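Local coordinates for o-succinylbenzoate synthase (Synechococcus elongatus, PDB 2OZT), which catalyses the metal-dependent dehydration of SHCHC to 2-succinylbenzoate, a step on the way to phylloquinone, at residues 228-231 against 232-236; 261-265 against 266-270; 62-65 against 66-70; 79-82 against 83-86; 149-152 against 153-157. All coordinates share one frame; numbering follows the deposited sequence.

From the N terminus the chain runs through contact 3, contact 4, contact 5, contact 1 and contact 2. All five are local and follow in series; none nests in or crosses another. Contact 3 forms the end of helix 58-67, and contact 4 closes the turn leading into helix 85-97; both belong to the N-terminal domain and touch, chiefly through Leu64. Contacts 5, 1 and 2 belong to the barrel: contact 5 and contact 1 are turns of helices 144-157 and 227-235, and contact 2 leads into strand 268-270. Contacts 1 and 2 meet where Val230 and Val234 touch Leu263. Between the domains, Glu82 of contact 4 touches Ala228 of contact 1.

Contact 1: residues 228-231 against 232-236; sequences AEVQ and RWVDR
Trp233 lays the CD1 corner of its indole against the previous turn of the helix, with CD1 3.3 Å from the carbonyl O of Glu229. With CG beside the backbone N (chi1 -83°) the indole is sent back along the helix, and its turn about CB-CG (chi2 105°) presents the edge to that oxygen. The helix is 227-235, the crossover between strands 218-220 and 241-244 in a beta-alpha-beta unit of the enolase-superfamily barrel. Its backbone bonds are regular, for instance Val234 N to Val230 O at 2.9 Å. Val234 tucks CG2 against the same carbonyl, 3.3 Å from Val230 O, and touches Val230, CG1 of Val230 to CG2 of Val234 at 4.3 Å. Both valines face inward onto Phe242 of the next strand. On the outer side the extended Gln231 slants across Asp235, its CG 3.6 Å from Asp235 OD2; amide and carboxylate planes are 32° apart, and the pair makes van der Waals contact without a hydrogen bond. Arg232 bends at chi3 so that Ala228 O lies over one face of its guanidinium. Glu229 is not its salt-bridge mate: Glu229 OE2 stays 5.4 Å from Arg232 NH1, and OE1 is taken by the backbone N of Val225. Arg236, which also makes a cation-pi contact with Trp204, folds back against Trp233 and Arg232. Its NH1 stands 3.5 Å above the Trp233 ring plane, offset toward the rim, while Arg232 CG sits over the centre of the Arg236 guanidinium, 3.8 Å above its plane.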
# COMPACT_ATOMS: atom_id res chain seq x y z
N ALA A 228 9.71 9.48 5.27
CA ALA A 228 11.10 9.49 5.80
C ALA A 228 11.86 8.21 5.47
O ALA A 228 13.06 8.28 5.16
CB ALA A 228 11.10 9.75 7.30
N GLU A 229 11.19 7.07 5.53
CA GLU A 229 11.82 5.79 5.21
C GLU A 229 12.11 5.73 3.73
O GLU A 229 13.17 5.24 3.33
CB GLU A 229 10.91 4.63 5.61
CG GLU A 229 10.86 4.47 7.13
CD GLU A 229 9.96 3.34 7.57
OE1 GLU A 229 8.87 3.21 7.02
OE2 GLU A 229 10.34 2.57 8.49
N VAL A 230 11.18 6.16 2.88
CA VAL A 230 11.45 6.20 1.44
C VAL A 230 12.68 7.05 1.14
O VAL A 230 13.57 6.64 0.40
CB VAL A 230 10.23 6.69 0.62
CG1 VAL A 230 10.56 6.80 -0.87
CG2 VAL A 230 9.01 5.72 0.82
N GLN A 231 12.71 8.25 1.73
CA GLN A 231 13.86 9.13 1.49
C GLN A 231 15.16 8.48 1.96
O GLN A 231 16.18 8.60 1.26
CB GLN A 231 13.65 10.48 2.19
CG GLN A 231 14.84 11.42 1.98
CD GLN A 231 14.65 12.75 2.59
OE1 GLN A 231 13.93 13.59 2.04
NE2 GLN A 231 15.33 12.99 3.71
N ARG A 232 15.15 7.84 3.14
CA ARG A 232 16.37 7.14 3.61
C ARG A 232 16.90 6.11 2.58
O ARG A 232 18.12 5.99 2.31
CB ARG A 232 16.11 6.49 4.96
CG ARG A 232 17.28 5.70 5.54
CD ARG A 232 16.94 5.23 6.98
NE ARG A 232 16.76 6.38 7.89
CZ ARG A 232 15.61 6.78 8.43
NH1 ARG A 232 14.49 6.09 8.22
NH2 ARG A 232 15.57 7.86 9.21
N TRP A 233 15.98 5.37 1.96
CA TRP A 233 16.38 4.33 1.00
C TRP A 233 16.83 4.92 -0.34
O TRP A 233 17.74 4.42 -0.98
CB TRP A 233 15.25 3.34 0.84
CG TRP A 233 15.26 2.32 1.95
CD1 TRP A 233 14.43 2.22 3.03
CD2 TRP A 233 16.20 1.25 2.07
NE1 TRP A 233 14.78 1.13 3.81
CE2 TRP A 233 15.86 0.52 3.23
CE3 TRP A 233 17.29 0.83 1.29
CZ2 TRP A 233 16.57 -0.60 3.63
CZ3 TRP A 233 17.98 -0.30 1.67
CH2 TRP A 233 17.63 -1.00 2.84
N VAL A 234 16.21 6.02 -0.75
CA VAL A 234 16.70 6.72 -1.93
C VAL A 234 18.14 7.18 -1.69
O VAL A 234 18.99 7.08 -2.57
CB VAL A 234 15.83 7.95 -2.21
CG1 VAL A 234 16.45 8.84 -3.25
CG2 VAL A 234 14.40 7.49 -2.68
N ASP A 235 18.37 7.74 -0.51
CA ASP A 235 19.70 8.33 -0.25
C ASP A 235 20.74 7.23 -0.06
O ASP A 235 21.94 7.49 -0.21
CB ASP A 235 19.65 9.31 0.95
CG ASP A 235 18.84 10.57 0.64
OD1 ASP A 235 18.62 10.90 -0.54
OD2 ASP A 235 18.44 11.24 1.61
N ARG A 236 20.29 6.02 0.27
CA ARG A 236 21.16 4.84 0.28
C ARG A 236 21.44 4.30 -1.12
O ARG A 236 22.19 3.32 -1.28
CB ARG A 236 20.53 3.70 1.10
CG ARG A 236 20.74 3.87 2.59
CD ARG A 236 19.85 2.91 3.41
NE ARG A 236 20.12 3.07 4.83
CZ ARG A 236 19.39 2.56 5.81
NH1 ARG A 236 18.30 1.83 5.55
NH2 ARG A 236 19.76 2.77 7.06

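Contact 2: residues 261-265 against 266-270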
# COMPACT_ATOMS: atom_id res chain seq x y z
N ARG A 261 12.91 15.08 -7.15
CA ARG A 261 14.28 14.74 -6.78
C ARG A 261 14.62 13.29 -7.24
O ARG A 261 14.30 12.91 -8.37
CB ARG A 261 14.49 15.01 -5.27
CG ARG A 261 14.10 16.45 -4.85
CD ARG A 261 14.11 16.65 -3.33
NE ARG A 261 13.90 18.06 -2.95
CZ ARG A 261 13.60 18.47 -1.72
NH1 ARG A 261 13.43 17.60 -0.72
NH2 ARG A 261 13.44 19.77 -1.48
N GLY A 262 15.24 12.47 -6.39
CA GLY A 262 15.88 11.21 -6.84
C GLY A 262 15.04 9.95 -6.99
O GLY A 262 15.54 8.91 -7.43
N LEU A 263 13.76 10.01 -6.65
CA LEU A 263 12.95 8.81 -6.72
C LEU A 263 12.43 8.61 -8.14
O LEU A 263 11.94 9.53 -8.77
CB LEU A 263 11.80 8.95 -5.73
CG LEU A 263 10.86 7.77 -5.54
CD1 LEU A 263 11.57 6.56 -4.90
CD2 LEU A 263 9.72 8.21 -4.66
N GLU A 264 12.58 7.39 -8.66
CA GLU A 264 12.13 7.10 -10.04
C GLU A 264 10.67 6.64 -10.10
O GLU A 264 10.32 5.64 -9.46
CB GLU A 264 12.99 5.99 -10.63
CG GLU A 264 14.45 6.36 -10.80
CD GLU A 264 14.66 7.37 -11.90
OE1 GLU A 264 13.79 7.51 -12.79
OE2 GLU A 264 15.72 8.04 -11.88
N PRO A 265 9.82 7.34 -10.88
CA PRO A 265 8.42 6.90 -10.99
C PRO A 265 8.27 5.45 -11.40
O PRO A 265 7.39 4.74 -10.93
CB PRO A 265 7.83 7.85 -12.07
CG PRO A 265 8.72 9.06 -12.03
CD PRO A 265 10.09 8.59 -11.63
N GLN A 266 9.13 4.96 -12.30
CA GLN A 266 9.04 3.57 -12.77
C GLN A 266 9.34 2.55 -11.68
O GLN A 266 9.00 1.40 -11.85
CB GLN A 266 9.97 3.42 -13.98
CG GLN A 266 9.90 2.05 -14.73
CD GLN A 266 10.66 0.93 -14.08
OE1 GLN A 266 11.65 1.16 -13.35
NE2 GLN A 266 10.21 -0.32 -14.32
N ARG A 267 9.97 2.98 -10.59
CA ARG A 267 10.27 2.04 -9.51
C ARG A 267 9.18 1.98 -8.43
O ARG A 267 9.34 1.30 -7.43
CB ARG A 267 11.63 2.39 -8.89
CG ARG A 267 12.83 2.01 -9.81
CD ARG A 267 12.82 0.55 -10.14
NE ARG A 267 14.17 0.09 -10.42
CZ ARG A 267 14.56 -0.50 -11.55
NH1 ARG A 267 13.69 -0.75 -12.53
NH2 ARG A 267 15.83 -0.88 -11.69
N LEU A 268 8.07 2.72 -8.61
CA LEU A 268 6.95 2.71 -7.63
C LEU A 268 5.87 1.69 -7.97
O LEU A 268 5.46 1.54 -9.13
CB LEU A 268 6.28 4.09 -7.55
CG LEU A 268 7.22 5.24 -7.21
CD1 LEU A 268 6.38 6.47 -6.97
CD2 LEU A 268 8.11 4.95 -5.98
N VAL A 269 5.35 1.08 -6.91
CA VAL A 269 4.15 0.25 -6.98
C VAL A 269 3.24 0.75 -5.86
O VAL A 269 3.65 0.80 -4.70
CB VAL A 269 4.48 -1.24 -6.75
CG1 VAL A 269 3.19 -2.07 -6.67
CG2 VAL A 269 5.34 -1.75 -7.93
N PHE A 270 2.02 1.17 -6.21
CA PHE A 270 1.13 1.65 -5.19
C PHE A 270 0.21 0.56 -4.66
O PHE A 270 -0.39 -0.16 -5.43
CB PHE A 270 0.26 2.77 -5.79
CG PHE A 270 1.04 4.01 -6.16
CD1 PHE A 270 1.19 5.01 -5.23
CD2 PHE A 270 1.57 4.18 -7.43
CE1 PHE A 270 1.95 6.18 -5.54
CE2 PHE A 270 2.33 5.30 -7.76
CZ PHE A 270 2.47 6.32 -6.81
O HOH W 1 11.41 6.16 -13.68
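Leu263 and Leu268 cross at about a right angle, and CD2 of Leu268 sits against the branched end of Leu263, 3.9 Å from its CD2 and 4.0 Å from its CG. Leu263 reaches there with CG anti to the backbone N (chi1 -175°), while Leu268 holds CG beside its own N (chi1 -56°), close under the carbonyl oxygens of the turn. That turn is a short 3-10 stretch: Arg267 N bonds to Glu264 O at 2.9 Å and Leu268 N to Pro265 O at 3.2 Å, each donor standing well above the carbonyl plane. Glu264 folds at chi2, and a water links its OE1 to Gln266 N. Gln266 is bent too and takes a weak bond from Arg267 NH1 on its OE1; the Arg267 NE goes to Pro239 O, and its guanidinium makes a cation-pi contact with Phe241. Replacing Leu268 by an alanine removes the methyl seated against the fork of Leu263 and would probably open a gap beneath the turn. Here the chain passes from helix 252-260 to strand 268-270: Leu263 packs on Leu255 and Leu258 of that helix and on Val230 and Val234 of helix 227-235, and Leu268 leans on Phe242 and Ile244 of strand 241-244.

Contact 3: residues 62-65 against 66-70; sequences IALC and QQLPG
The carbonyl O of Leu64 is gripped by two backbone donors, Gln67 N at 3.0 Å and Leu68 N at 3.1 Å. They arrive from quite different directions: Leu68 N lies nearly on the line of the carbonyl bond, whereas Gln67 N stands above the carbonyl plane, 64° out of it. One residue earlier Ala63 O is also shared, but its bonds from Gln66 N and Gln67 N are both weak. Such doubling, with i-to-i+3 bonds beside i-to-i+4 ones, marks the tightening last turn of helix 58-67, and Leu68 is the first residue to leave helical angles. Beyond it a water spans the exit, giving one hydrogen to Cys65 O at 2.6 Å and the other to Leu68 O.

The helix belongs to the N-terminal domain of this enolase-superfamily enzyme, lying against strand 3-20 and helix 85-97, away from the catalytic residues. Leu64 and, just past the helix end, Leu68 meet on the inner side, where both pack on Phe91 with Cys65 beside them; CD1 of Leu68 comes across to CG of Leu64 at 4.2 Å. Leu68 CG also presses against Leu64 O at 3.4 Å, which its first torsion (chi1 -70°, CG beside the backbone N) brings about. On the outer side, Gln67 stretches back along the helix. Its amide carbon CD lies 3.3 Å from Ala63 O, and NE2 touches the Ala63 CB at 3.8 Å. Gln66 likewise runs back past its bond partner, with its CG 3.4 Å from Ile62 O.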
# COMPACT_ATOMS: atom_id res chain seq x y z
N ILE A 62 -5.73 10.05 17.34
CA ILE A 62 -6.93 10.53 18.07
C ILE A 62 -6.54 11.70 18.96
O ILE A 62 -7.22 12.76 18.97
CB ILE A 62 -7.61 9.39 18.91
CG1 ILE A 62 -8.32 8.41 17.99
CG2 ILE A 62 -8.68 10.00 19.86
CD1 ILE A 62 -8.58 7.06 18.63
N ALA A 63 -5.43 11.57 19.66
CA ALA A 63 -4.94 12.65 20.51
C ALA A 63 -4.69 13.90 19.66
O ALA A 63 -5.07 15.01 20.04
CB ALA A 63 -3.70 12.24 21.24
N LEU A 64 -4.06 13.73 18.50
CA LEU A 64 -3.86 14.83 17.56
C LEU A 64 -5.18 15.49 17.22
O LEU A 64 -5.29 16.73 17.31
CB LEU A 64 -3.25 14.30 16.25
CG LEU A 64 -3.14 15.42 15.20
CD1 LEU A 64 -2.05 16.46 15.51
CD2 LEU A 64 -3.03 14.83 13.81
N CYS A 65 -6.19 14.70 16.85
CA CYS A 65 -7.48 15.28 16.48
C CYS A 65 -8.06 16.09 17.63
O CYS A 65 -8.68 17.12 17.41
CB CYS A 65 -8.48 14.21 16.04
SG CYS A 65 -8.03 13.58 14.39
N GLN A 66 -7.84 15.65 18.87
CA GLN A 66 -8.42 16.36 20.02
C GLN A 66 -7.63 17.60 20.38
O GLN A 66 -8.14 18.47 21.12
CB GLN A 66 -8.50 15.41 21.24
CG GLN A 66 -9.49 14.32 20.97
CD GLN A 66 -9.79 13.48 22.18
OE1 GLN A 66 -8.90 13.03 22.90
NE2 GLN A 66 -11.07 13.25 22.40
N GLN A 67 -6.40 17.72 19.90
CA GLN A 67 -5.54 18.87 20.20
C GLN A 67 -5.67 19.99 19.18
O GLN A 67 -5.39 21.15 19.50
CB GLN A 67 -4.06 18.44 20.25
CG GLN A 67 -3.67 17.61 21.48
CD GLN A 67 -2.50 16.70 21.19
OE1 GLN A 67 -1.79 16.89 20.19
NE2 GLN A 67 -2.29 15.70 22.06
N LEU A 68 -6.08 19.67 17.96
CA LEU A 68 -6.22 20.70 16.90
C LEU A 68 -7.35 21.69 17.16
O LEU A 68 -8.37 21.32 17.73
CB LEU A 68 -6.45 20.05 15.55
CG LEU A 68 -5.24 19.30 15.02
CD1 LEU A 68 -5.70 18.42 13.83
CD2 LEU A 68 -4.13 20.25 14.56
N PRO A 69 -7.18 22.94 16.70
CA PRO A 69 -8.25 23.94 16.80
C PRO A 69 -9.52 23.55 16.04
O PRO A 69 -9.47 22.73 15.13
CB PRO A 69 -7.63 25.18 16.14
CG PRO A 69 -6.16 24.97 16.24
CD PRO A 69 -5.96 23.49 16.10
N GLY A 70 -10.65 24.15 16.41
CA GLY A 70 -11.93 23.90 15.76
C GLY A 70 -12.04 24.44 14.33
O GLY A 70 -13.00 24.14 13.63
O HOH W 2 -10.05 19.27 18.13

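Contact 4: residues 79-82 against 83-86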
# COMPACT_ATOMS: atom_id res chain seq x y z
N THR A 79 1.27 21.98 11.44
CA THR A 79 1.73 21.63 12.79
C THR A 79 1.59 20.12 13.05
O THR A 79 2.08 19.62 14.05
CB THR A 79 1.01 22.42 13.91
OG1 THR A 79 -0.37 22.05 13.96
CG2 THR A 79 1.12 23.92 13.68
N ILE A 80 0.92 19.40 12.15
CA ILE A 80 0.78 17.95 12.36
C ILE A 80 2.16 17.28 12.36
O ILE A 80 2.92 17.45 11.41
CB ILE A 80 -0.15 17.29 11.33
CG1 ILE A 80 -1.57 17.87 11.45
CG2 ILE A 80 -0.16 15.73 11.55
CD1 ILE A 80 -2.46 17.60 10.24
N PRO A 81 2.52 16.54 13.44
CA PRO A 81 3.86 15.93 13.51
C PRO A 81 4.18 15.01 12.33
O PRO A 81 3.32 14.25 11.89
CB PRO A 81 3.82 15.13 14.82
CG PRO A 81 2.78 15.82 15.66
CD PRO A 81 1.75 16.31 14.68
N GLU A 82 5.41 15.07 11.83
CA GLU A 82 5.90 14.14 10.82
C GLU A 82 5.80 12.71 11.31
O GLU A 82 5.76 11.78 10.49
CB GLU A 82 7.37 14.48 10.45
CG GLU A 82 8.08 13.44 9.57
CD GLU A 82 9.47 13.87 9.13
OE1 GLU A 82 9.71 15.09 8.99
OE2 GLU A 82 10.32 12.99 8.90
N ALA A 83 5.76 12.53 12.63
CA ALA A 83 5.67 11.17 13.19
C ALA A 83 4.26 10.57 13.03
O ALA A 83 4.03 9.43 13.38
CB ALA A 83 6.08 11.18 14.67
N LEU A 84 3.32 11.36 12.52
CA LEU A 84 1.94 10.86 12.28
C LEU A 84 1.59 10.96 10.77
O LEU A 84 0.73 11.76 10.36
CB LEU A 84 0.94 11.69 13.08
CG LEU A 84 1.17 11.73 14.60
CD1 LEU A 84 0.16 12.71 15.26
CD2 LEU A 84 1.10 10.34 15.21
N PRO A 85 2.27 10.18 9.94
CA PRO A 85 2.06 10.33 8.48
C PRO A 85 0.68 9.97 7.98
O PRO A 85 0.19 10.60 7.04
CB PRO A 85 3.11 9.40 7.86
CG PRO A 85 3.45 8.41 8.96
CD PRO A 85 3.31 9.19 10.27
N ALA A 86 0.01 8.99 8.59
CA ALA A 86 -1.39 8.73 8.19
C ALA A 86 -2.31 9.94 8.49
O ALA A 86 -3.21 10.22 7.71
CB ALA A 86 -1.92 7.41 8.83
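A type I beta turn runs from Pro81 to Leu84, closed by Leu84 N to Pro81 O at 3.0 Å, with the donor well above the carbonyl plane and an N-H...O angle of 161°; Glu82 and Ala83 take the two corner positions. The apolar contact is made by Pro81 and Leu84, which lie side by side and point the same way. Leu84 keeps CG beside its backbone N (chi1 -57°), and this carries CD1 above the CG-CD side of the proline ring, 4.0 Å from CD and 4.1 Å from CG of Pro81. Ile80 touches more loosely, its CG2 4.5 Å from Leu84 CB. Glu82 stretches the other way, extended from the corner, and its OE2 comes 3.7 Å from the CB of Ala228 at the start of helix 227-235 in the barrel domain.

Leu84 occupies the N-cap place of helix 85-97, and Pro85 starts the helix; a proline costs no helical hydrogen bond here, since the nitrogens of the first turn have no carbonyl within the helix to bond to. The Pro85 ring sits against the turn, its CD 3.6 Å from Glu82 O. Leucine has no polar side-chain atom to offer the first turn; Ala86 N is instead hydrogen-bonded to OE1 of Glu56, from the loop before helix 58-67.

The loop as a whole joins helix 74-77 to helix 85-97. Ile80 and Pro81 rest on Leu64 of helix 58-67, Leu84 lies on Ala60 and Asp61 of that helix, and Ile80 reaches forward to Ala87, Gln88 and Phe91 of helix 85-97.

Contact 5: residues 149-152 against 153-157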
# COMPACT_ATOMS: atom_id res chain seq x y z
N ALA A 149 9.67 -25.80 -6.57
CA ALA A 149 8.97 -26.75 -7.44
C ALA A 149 7.62 -26.25 -7.91
O ALA A 149 7.29 -26.36 -9.10
CB ALA A 149 8.86 -28.11 -6.77
N ILE A 150 6.88 -25.60 -6.99
CA ILE A 150 5.60 -24.97 -7.35
C ILE A 150 5.87 -23.83 -8.33
O ILE A 150 5.17 -23.67 -9.34
CB ILE A 150 4.87 -24.47 -6.12
CG1 ILE A 150 4.47 -25.64 -5.22
CG2 ILE A 150 3.62 -23.68 -6.55
CD1 ILE A 150 4.13 -25.22 -3.83
N LEU A 151 6.91 -23.05 -8.04
CA LEU A 151 7.20 -21.90 -8.89
C LEU A 151 7.51 -22.32 -10.33
O LEU A 151 7.06 -21.71 -11.31
CB LEU A 151 8.38 -21.10 -8.30
CG LEU A 151 8.72 -19.82 -9.07
CD1 LEU A 151 7.51 -18.88 -9.37
CD2 LEU A 151 9.75 -19.03 -8.31
N LYS A 152 8.30 -23.39 -10.46
CA LYS A 152 8.60 -23.94 -11.77
C LYS A 152 7.30 -24.29 -12.55
O LYS A 152 7.15 -23.95 -13.73
CB LYS A 152 9.54 -25.17 -11.62
CG LYS A 152 9.91 -25.82 -12.93
CD LYS A 152 11.08 -26.81 -12.68
CE LYS A 152 11.29 -27.74 -13.87
NZ LYS A 152 11.70 -26.99 -15.09
N ALA A 153 6.36 -24.94 -11.87
CA ALA A 153 5.08 -25.31 -12.48
C ALA A 153 4.23 -24.07 -12.79
O ALA A 153 3.57 -24.00 -13.84
CB ALA A 153 4.33 -26.25 -11.56
N LEU A 154 4.26 -23.09 -11.87
CA LEU A 154 3.47 -21.86 -12.05
C LEU A 154 3.96 -21.09 -13.24
O LEU A 154 3.16 -20.59 -14.06
CB LEU A 154 3.53 -21.06 -10.75
CG LEU A 154 2.80 -19.71 -10.76
CD1 LEU A 154 1.28 -19.88 -11.02
CD2 LEU A 154 3.06 -18.98 -9.44
N LEU A 155 5.29 -20.97 -13.37
CA LEU A 155 5.82 -20.23 -14.50
C LEU A 155 5.53 -20.91 -15.82
O LEU A 155 5.29 -20.22 -16.82
CB LEU A 155 7.32 -20.02 -14.36
CG LEU A 155 7.79 -19.10 -13.25
CD1 LEU A 155 9.29 -19.19 -13.13
CD2 LEU A 155 7.33 -17.67 -13.55
N ALA A 156 5.56 -22.24 -15.83
CA ALA A 156 5.17 -22.99 -17.03
C ALA A 156 3.71 -22.84 -17.42
O ALA A 156 3.37 -22.83 -18.61
CB ALA A 156 5.53 -24.45 -16.84
N ALA A 157 2.83 -22.74 -16.42
CA ALA A 157 1.39 -22.64 -16.63
C ALA A 157 0.87 -21.23 -16.98
O ALA A 157 -0.10 -21.10 -17.71
CB ALA A 157 0.68 -23.14 -15.41
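Leu155 N and Leu154 N make the shortest bonds here, each 2.8 Å long, to Leu151 O and Ile150 O respectively. The first is nearly straight, with an N-H...O angle of 164°. Ala153 N to Ala149 O, at 3.2 Å, and Ala156 N to Lys152 O complete the run of i-to-i+4 bonds through this part of helix 144-157. Further out, Lys191 NZ donates to Leu155 O as the helix nears its end.

The packing within the helix falls to Leu151 and Leu155. Leu155 turns CG beside its backbone N (chi1 -68°), which brings CG to 3.3 Å from Leu151 O and under the end of the earlier leucine. Leu151, with CG anti to its backbone N, sends CD1 forward to Leu155 CG at 3.9 Å, while its own CG touches Leu155 CD1 at 4.1 Å. With an alanine at Leu155 this interlock is likely to be lost, leaving CD1 of Leu151 freer to turn and Leu164 short of a neighbour.

Leu151, Leu154 and Leu155 all rest on Leu164 of strand 163-167; Leu151 also meets Trp180 and Trp183 of helix 174-187, and Leu154 meets Leu121 and Trp124 of helix 120-129. Lys152, Ala149 and Ala156 take the outer side. One greasy face toward the strand and one polar or small-residue face outward is how the crossover helix of a beta-alpha-beta unit sits in a TIM-type barrel, here between strands 134-138 and 163-167.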